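Side-chain contacts in uncharacterized protein (Neisseria gonorrhoeae, PDB 5V77), which is of unknown function but belongs to the NGO_1070-like family and folds as a small, helix-free domain of antiparallel strands: residues A[80-85]-A[104-109]; A[45-50]-A[89-94]; A[31-36]-A[99-104]. All coordinates share one frame; numbering follows the deposited sequence.

Contact 1: residues A[80-85]-A[104-109]; sequences IELYKY and ETINFE
L82 meets I106 and F108 through the two methyls of its fork, one for each partner. The contact across the segments is wholly apolar. CD1 of L82 lies 4.2 Å from CG2 of I106, the two side chains overlapping side by side and each pointing back toward the other's strand, while CD2 of L82 approaches CE2 of F108 at 4.0 Å, at a slant to the ring. L82 holds CG opposite its own backbone nitrogen (chi1 173°), which carries the fork out from strand 80-84 so that its branches part toward residues two apart on strand 105-109. Both partners point from the same face of that strand: I106 offers a short beta-branched methyl, F108 the outer carbon CE2 of its ring, on the side nearer L82. A leucine suits the place because its two methyls diverge and can serve both. With the CA atoms of L82 and I106 8.7 Å apart, the strands face each other through their side chains, and no hydrogen bond joins them.

Polar chemistry stays within the first segment. Y83, whose side chain leaves the strand on the face turned from 104-109, gives its OH proton to OE2 of E81 at 2.7 Å, nearly along the carboxylate C-O direction. A tyrosine and a glutamate two residues apart on one strand face can reach each other in this way at a partly exposed surface.

Strand 75-84 lies between strands 9-13 and 89-94, and L82 also packs on I91 of the latter, F108 on I13 of the former. Strand 105-109 pairs with strand 43-58; near E104 the chain bends sharply between strands 98-103 and 105-109, and E104 and T105 together oppose S50 in a classic beta bulge.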
# COMPACT_ATOMS: atom_id res chain seq x y z
N ILE A 80 0.86 -0.08 -17.96
CA ILE A 80 1.63 -0.45 -16.77
C ILE A 80 2.92 -1.11 -17.23
O ILE A 80 2.90 -2.06 -18.03
CB ILE A 80 0.81 -1.38 -15.86
CG1 ILE A 80 -0.42 -0.63 -15.36
CG2 ILE A 80 1.68 -1.89 -14.67
CD1 ILE A 80 -1.41 -1.47 -14.58
N GLU A 81 4.06 -0.59 -16.75
CA GLU A 81 5.36 -1.14 -17.10
C GLU A 81 5.66 -2.35 -16.23
O GLU A 81 5.56 -2.27 -15.01
CB GLU A 81 6.45 -0.09 -16.90
CG GLU A 81 6.20 1.24 -17.57
CD GLU A 81 6.98 2.36 -16.91
OE1 GLU A 81 6.36 3.35 -16.47
OE2 GLU A 81 8.22 2.24 -16.81
N LEU A 82 6.03 -3.46 -16.86
CA LEU A 82 6.37 -4.68 -16.13
C LEU A 82 7.81 -5.05 -16.44
O LEU A 82 8.19 -5.18 -17.61
CB LEU A 82 5.42 -5.83 -16.50
CG LEU A 82 5.75 -7.22 -15.94
CD1 LEU A 82 5.69 -7.25 -14.42
CD2 LEU A 82 4.81 -8.27 -16.51
N TYR A 83 8.62 -5.18 -15.39
CA TYR A 83 10.03 -5.55 -15.50
C TYR A 83 10.24 -6.90 -14.84
O TYR A 83 9.78 -7.13 -13.73
CB TYR A 83 10.93 -4.51 -14.81
CG TYR A 83 10.81 -3.11 -15.35
CD1 TYR A 83 11.75 -2.60 -16.24
CD2 TYR A 83 9.76 -2.29 -14.96
CE1 TYR A 83 11.64 -1.31 -16.73
CE2 TYR A 83 9.64 -1.00 -15.46
CZ TYR A 83 10.58 -0.52 -16.34
OH TYR A 83 10.45 0.76 -16.82
N LYS A 84 10.97 -7.79 -15.52
CA LYS A 84 11.24 -9.12 -14.96
C LYS A 84 12.73 -9.27 -14.76
O LYS A 84 13.50 -9.21 -15.73
CB LYS A 84 10.69 -10.23 -15.86
CG LYS A 84 10.72 -11.60 -15.19
CD LYS A 84 10.05 -12.65 -16.06
CE LYS A 84 9.82 -13.94 -15.27
NZ LYS A 84 11.09 -14.49 -14.73
N TYR A 85 13.14 -9.48 -13.51
CA TYR A 85 14.53 -9.73 -13.16
C TYR A 85 14.72 -11.22 -12.86
O TYR A 85 13.79 -12.02 -12.96
CB TYR A 85 14.94 -8.87 -11.97
CG TYR A 85 14.72 -7.40 -12.22
CD1 TYR A 85 15.68 -6.63 -12.88
CD2 TYR A 85 13.56 -6.77 -11.80
CE1 TYR A 85 15.48 -5.29 -13.11
CE2 TYR A 85 13.35 -5.43 -12.03
CZ TYR A 85 14.31 -4.69 -12.69
OH TYR A 85 14.10 -3.35 -12.91
N GLU A 104 8.18 -11.22 -5.61
CA GLU A 104 8.86 -12.38 -6.16
C GLU A 104 8.21 -12.85 -7.46
O GLU A 104 8.92 -13.22 -8.41
CB GLU A 104 8.90 -13.52 -5.14
CG GLU A 104 9.67 -14.76 -5.59
CD GLU A 104 9.99 -15.67 -4.42
OE1 GLU A 104 10.84 -16.59 -4.57
OE2 GLU A 104 9.39 -15.45 -3.35
N THR A 105 6.88 -12.85 -7.53
CA THR A 105 6.18 -13.19 -8.76
C THR A 105 5.09 -12.17 -9.00
O THR A 105 4.48 -11.67 -8.06
CB THR A 105 5.58 -14.61 -8.73
OG1 THR A 105 4.51 -14.64 -7.79
CG2 THR A 105 6.61 -15.62 -8.30
N ILE A 106 4.88 -11.83 -10.27
CA ILE A 106 3.78 -10.94 -10.64
C ILE A 106 3.05 -11.63 -11.78
O ILE A 106 3.68 -12.01 -12.78
CB ILE A 106 4.26 -9.54 -11.05
CG1 ILE A 106 4.92 -8.85 -9.86
CG2 ILE A 106 3.06 -8.71 -11.56
CD1 ILE A 106 5.38 -7.40 -10.11
N ASN A 107 1.76 -11.88 -11.60
CA ASN A 107 0.92 -12.52 -12.60
C ASN A 107 -0.32 -11.67 -12.80
O ASN A 107 -0.61 -10.78 -12.00
CB ASN A 107 0.51 -13.94 -12.19
CG ASN A 107 1.68 -14.87 -12.07
OD1 ASN A 107 2.02 -15.32 -10.98
ND2 ASN A 107 2.31 -15.18 -13.20
N PHE A 108 -1.06 -11.96 -13.86
CA PHE A 108 -2.23 -11.13 -14.13
C PHE A 108 -3.21 -11.86 -15.03
O PHE A 108 -2.85 -12.80 -15.75
CB PHE A 108 -1.80 -9.79 -14.76
CG PHE A 108 -0.91 -9.93 -15.96
CD1 PHE A 108 -1.46 -10.03 -17.24
CD2 PHE A 108 0.47 -9.93 -15.83
CE1 PHE A 108 -0.64 -10.15 -18.35
CE2 PHE A 108 1.29 -10.06 -16.95
CZ PHE A 108 0.73 -10.16 -18.21
N GLU A 109 -4.48 -11.45 -14.94
CA GLU A 109 -5.57 -11.93 -15.78
C GLU A 109 -6.40 -10.71 -16.18
O GLU A 109 -6.57 -9.78 -15.36
CB GLU A 109 -6.48 -12.96 -15.07
CG GLU A 109 -5.90 -14.36 -14.89
CD GLU A 109 -6.19 -15.25 -16.08
OE1 GLU A 109 -6.36 -16.48 -15.88
OE2 GLU A 109 -6.25 -14.72 -17.21

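Contact 2: residues A[45-50]-A[89-94]; sequences GYIKCS and SEIIID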
# COMPACT_ATOMS: atom_id res chain seq x y z
N GLY A 45 -9.85 -7.01 -14.84
CA GLY A 45 -8.95 -8.03 -14.35
C GLY A 45 -8.06 -7.50 -13.25
O GLY A 45 -8.40 -6.52 -12.58
N TYR A 46 -6.95 -8.19 -13.05
CA TYR A 46 -6.16 -7.91 -11.85
C TYR A 46 -4.70 -8.19 -12.11
O TYR A 46 -4.34 -8.95 -13.01
CB TYR A 46 -6.65 -8.74 -10.65
CG TYR A 46 -6.49 -10.24 -10.85
CD1 TYR A 46 -5.26 -10.88 -10.60
CD2 TYR A 46 -7.56 -11.02 -11.29
CE1 TYR A 46 -5.11 -12.26 -10.79
CE2 TYR A 46 -7.42 -12.40 -11.49
CZ TYR A 46 -6.20 -13.00 -11.23
OH TYR A 46 -6.07 -14.36 -11.43
N ILE A 47 -3.84 -7.55 -11.31
CA ILE A 47 -2.42 -7.88 -11.25
C ILE A 47 -2.13 -8.33 -9.83
O ILE A 47 -2.40 -7.60 -8.87
CB ILE A 47 -1.54 -6.68 -11.62
CG1 ILE A 47 -1.79 -6.26 -13.06
CG2 ILE A 47 -0.05 -7.02 -11.39
CD1 ILE A 47 -1.15 -4.90 -13.41
N LYS A 48 -1.58 -9.53 -9.70
CA LYS A 48 -1.31 -10.13 -8.40
C LYS A 48 0.20 -10.14 -8.15
O LYS A 48 0.95 -10.74 -8.93
CB LYS A 48 -1.87 -11.55 -8.35
CG LYS A 48 -1.63 -12.29 -7.01
CD LYS A 48 -2.15 -13.73 -7.13
CE LYS A 48 -1.75 -14.60 -5.95
NZ LYS A 48 -2.35 -15.98 -6.07
N CYS A 49 0.63 -9.48 -7.08
CA CYS A 49 2.04 -9.35 -6.74
C CYS A 49 2.28 -10.23 -5.52
O CYS A 49 1.86 -9.88 -4.42
CB CYS A 49 2.39 -7.89 -6.47
SG CYS A 49 1.97 -6.78 -7.89
N SER A 50 2.91 -11.39 -5.71
CA SER A 50 3.06 -12.37 -4.63
C SER A 50 4.44 -12.30 -4.00
O SER A 50 5.46 -12.30 -4.70
CB SER A 50 2.81 -13.79 -5.14
OG SER A 50 1.50 -13.89 -5.67
N SER A 89 10.02 -9.49 -9.92
CA SER A 89 9.49 -8.61 -10.95
C SER A 89 9.00 -7.32 -10.31
O SER A 89 8.80 -7.24 -9.10
CB SER A 89 8.36 -9.29 -11.75
OG SER A 89 8.85 -10.42 -12.46
N GLU A 90 8.79 -6.30 -11.15
CA GLU A 90 8.37 -4.99 -10.68
C GLU A 90 7.37 -4.41 -11.67
O GLU A 90 7.58 -4.49 -12.88
CB GLU A 90 9.57 -4.04 -10.53
CG GLU A 90 9.23 -2.68 -9.93
CD GLU A 90 10.43 -1.76 -9.86
OE1 GLU A 90 11.52 -2.20 -10.27
OE2 GLU A 90 10.30 -0.61 -9.39
N ILE A 91 6.29 -3.81 -11.15
CA ILE A 91 5.40 -3.01 -11.99
C ILE A 91 5.59 -1.55 -11.60
O ILE A 91 5.81 -1.23 -10.43
CB ILE A 91 3.92 -3.41 -11.89
CG1 ILE A 91 3.45 -3.50 -10.43
CG2 ILE A 91 3.65 -4.71 -12.64
CD1 ILE A 91 1.94 -3.59 -10.33
N ILE A 92 5.50 -0.67 -12.59
CA ILE A 92 5.56 0.77 -12.37
C ILE A 92 4.36 1.41 -13.03
O ILE A 92 4.10 1.19 -14.22
CB ILE A 92 6.87 1.38 -12.89
CG1 ILE A 92 8.06 0.78 -12.15
CG2 ILE A 92 6.84 2.90 -12.70
CD1 ILE A 92 9.38 1.34 -12.59
N ILE A 93 3.60 2.18 -12.25
CA ILE A 93 2.49 2.98 -12.74
C ILE A 93 2.89 4.43 -12.58
O ILE A 93 3.19 4.87 -11.47
CB ILE A 93 1.20 2.68 -11.98
CG1 ILE A 93 0.78 1.21 -12.16
CG2 ILE A 93 0.10 3.66 -12.40
CD1 ILE A 93 -0.29 0.76 -11.18
N ASP A 94 2.92 5.18 -13.67
CA ASP A 94 3.36 6.58 -13.62
C ASP A 94 2.30 7.43 -14.32
O ASP A 94 2.30 7.54 -15.54
CB ASP A 94 4.74 6.74 -14.25
CG ASP A 94 5.34 8.12 -14.01
OD1 ASP A 94 4.59 9.08 -13.72
OD2 ASP A 94 6.58 8.25 -14.13
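This is a buried apolar contact between strands 45-50 and 89-94, which face each other across the interior, meeting through I47, C49 and I91 without a hydrogen bond between them. The nearest CA atoms, those of C49 and S89, are 8.6 Å apart, a side-chain rather than a backbone spacing. A single methyl does the work from one side: CD1 of I91 lies 4.1 Å from CG2 of I47 and 4.0 Å from SG of C49. I91 has CG1 between its backbone nitrogen and carbonyl carbon (chi1 50°), and from there the extended chi2 of 167° sends CD1 into the core.

In the fold the pairing runs from 75-84 through 89-94, 98-103, 43-58, 30-37 and 17-25 and back to 75-84, so the curled antiparallel sheet closes on itself in a barrel-like way, and I91 reaches across its inside. I47 and C49, two apart on one strand, both point inward; K48 between them and Y46 before them take the other face, where K48 is exposed and Y46, partly exposed, packs on T32 and E109. The short side chain of C49, ending in its sulfur, suits a place beside I101 and A103, whereas the bulkier I47 fills the side toward I80 and F35.

Contact 3: residues A[31-36]-A[99-104]; sequences LTLSFT and IKISAE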
# COMPACT_ATOMS: atom_id res chain seq x y z
N LEU A 31 -0.15 -8.48 -2.76
CA LEU A 31 -0.94 -7.31 -3.13
C LEU A 31 -1.64 -7.58 -4.45
O LEU A 31 -1.00 -8.01 -5.42
CB LEU A 31 -0.06 -6.07 -3.28
CG LEU A 31 0.27 -5.35 -1.96
CD1 LEU A 31 1.35 -4.34 -2.23
CD2 LEU A 31 -0.99 -4.65 -1.43
N THR A 32 -2.94 -7.31 -4.50
CA THR A 32 -3.69 -7.45 -5.74
C THR A 32 -4.27 -6.09 -6.12
O THR A 32 -4.90 -5.42 -5.30
CB THR A 32 -4.80 -8.50 -5.62
OG1 THR A 32 -4.22 -9.75 -5.22
CG2 THR A 32 -5.53 -8.70 -6.97
N LEU A 33 -4.02 -5.70 -7.36
CA LEU A 33 -4.56 -4.48 -7.93
C LEU A 33 -5.68 -4.87 -8.88
O LEU A 33 -5.48 -5.75 -9.72
CB LEU A 33 -3.46 -3.72 -8.69
CG LEU A 33 -2.51 -2.84 -7.87
CD1 LEU A 33 -1.73 -3.66 -6.86
CD2 LEU A 33 -1.54 -2.12 -8.80
N SER A 34 -6.86 -4.25 -8.74
CA SER A 34 -7.99 -4.61 -9.57
C SER A 34 -8.41 -3.45 -10.45
O SER A 34 -8.34 -2.28 -10.04
CB SER A 34 -9.18 -5.07 -8.74
OG SER A 34 -8.83 -6.27 -8.05
N PHE A 35 -8.89 -3.79 -11.66
CA PHE A 35 -9.09 -2.82 -12.73
C PHE A 35 -10.43 -3.03 -13.41
O PHE A 35 -10.90 -4.16 -13.55
CB PHE A 35 -8.00 -2.95 -13.80
CG PHE A 35 -6.60 -2.79 -13.27
CD1 PHE A 35 -5.92 -3.88 -12.73
CD2 PHE A 35 -5.96 -1.55 -13.32
CE1 PHE A 35 -4.62 -3.75 -12.24
CE2 PHE A 35 -4.66 -1.40 -12.84
CZ PHE A 35 -3.99 -2.50 -12.30
N THR A 36 -11.01 -1.92 -13.87
CA THR A 36 -12.10 -1.92 -14.85
C THR A 36 -11.56 -1.46 -16.20
O THR A 36 -10.47 -0.90 -16.31
CB THR A 36 -13.25 -1.00 -14.41
OG1 THR A 36 -12.76 0.34 -14.27
CG2 THR A 36 -13.86 -1.48 -13.09
N ILE A 99 3.10 4.61 -8.58
CA ILE A 99 3.01 3.39 -7.80
C ILE A 99 4.07 2.42 -8.31
O ILE A 99 4.14 2.16 -9.52
CB ILE A 99 1.61 2.74 -7.89
CG1 ILE A 99 0.55 3.64 -7.24
CG2 ILE A 99 1.61 1.34 -7.21
CD1 ILE A 99 -0.88 3.33 -7.66
N LYS A 100 4.89 1.90 -7.40
CA LYS A 100 5.90 0.91 -7.76
C LYS A 100 5.73 -0.28 -6.82
O LYS A 100 5.62 -0.09 -5.61
CB LYS A 100 7.33 1.45 -7.61
CG LYS A 100 7.71 2.58 -8.56
CD LYS A 100 9.21 2.86 -8.45
CE LYS A 100 9.65 4.02 -9.34
NZ LYS A 100 11.11 4.31 -9.20
N ILE A 101 5.70 -1.49 -7.37
CA ILE A 101 5.61 -2.69 -6.55
C ILE A 101 6.61 -3.69 -7.07
O ILE A 101 6.61 -4.00 -8.27
CB ILE A 101 4.20 -3.33 -6.58
CG1 ILE A 101 3.15 -2.31 -6.14
CG2 ILE A 101 4.19 -4.55 -5.63
CD1 ILE A 101 1.71 -2.78 -6.28
N SER A 102 7.44 -4.21 -6.18
CA SER A 102 8.36 -5.31 -6.47
C SER A 102 7.93 -6.53 -5.67
O SER A 102 7.57 -6.41 -4.49
CB SER A 102 9.80 -4.94 -6.11
OG SER A 102 10.32 -3.95 -7.00
N ALA A 103 7.93 -7.69 -6.31
CA ALA A 103 7.42 -8.91 -5.68
C ALA A 103 8.09 -10.10 -6.35
O ALA A 103 8.52 -10.02 -7.50
CB ALA A 103 5.90 -9.00 -5.80
N GLU A 104 8.18 -11.22 -5.61
CA GLU A 104 8.86 -12.38 -6.16
C GLU A 104 8.21 -12.85 -7.46
O GLU A 104 8.92 -13.22 -8.41
CB GLU A 104 8.90 -13.52 -5.14
CG GLU A 104 9.67 -14.76 -5.59
CD GLU A 104 9.99 -15.67 -4.42
OE1 GLU A 104 10.84 -16.59 -4.57
OE2 GLU A 104 9.39 -15.45 -3.35
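I101 is met by L33 and L31 of the facing strand, and all of the touching is methyl to methyl. The closer pair comes tip to tip: CD1 of I101 lies 3.6 Å from CD1 of L33 and 4.2 Å from CD2 of the same leucine, so the isoleucine end rests on the leucine fork. L31 is more distant, its CD1 4.4 Å from CD1 of I101. The extended chi2 of I101 (173°) puts its terminal methyl within range of both leucines, which sit two apart on one face of strand 31-36. Leucine suits position 33 because its fork presents two methyls to that one methyl, which the unbranched CG1-CD1 arm of isoleucine can deliver.

Polar groups on these strands turn the other way. T32 points away from 99-104, and S34 makes a weak hydrogen bond through OG to OE2 of E21, on the neighbouring strand 17-25. Inside, F55 packs on both L31 and I101, giving the aliphatic cluster an aromatic neighbour.

Having neither charge nor hydrogen bond across it, the contact probably draws its stability from dispersion and the removal of branched side chains from water, forces that fix closeness more than direction.

Overall arrangement
Contacts 2 and 3 lie in the buried interior, their centres about 3 Å apart, and contact 1 toward its edge, its centre about 5 Å from that of contact 2 and about 9 Å from that of contact 3. In chain order the segments run 31-36, 45-50, 80-85, 89-94, 99-104 and 104-109, the last two sharing E104. Contact 2 falls between the two halves of contact 3, whereas contact 1 crosses both. The backbone of K48 bonds to that of N107, and I93 N probably to I99 O, while I80 CD1 and F35 CZ pack at 3.6 Å between contacts 1 and 3. This is consistent with a curled, barrel-like antiparallel sheet closing round an apolar interior.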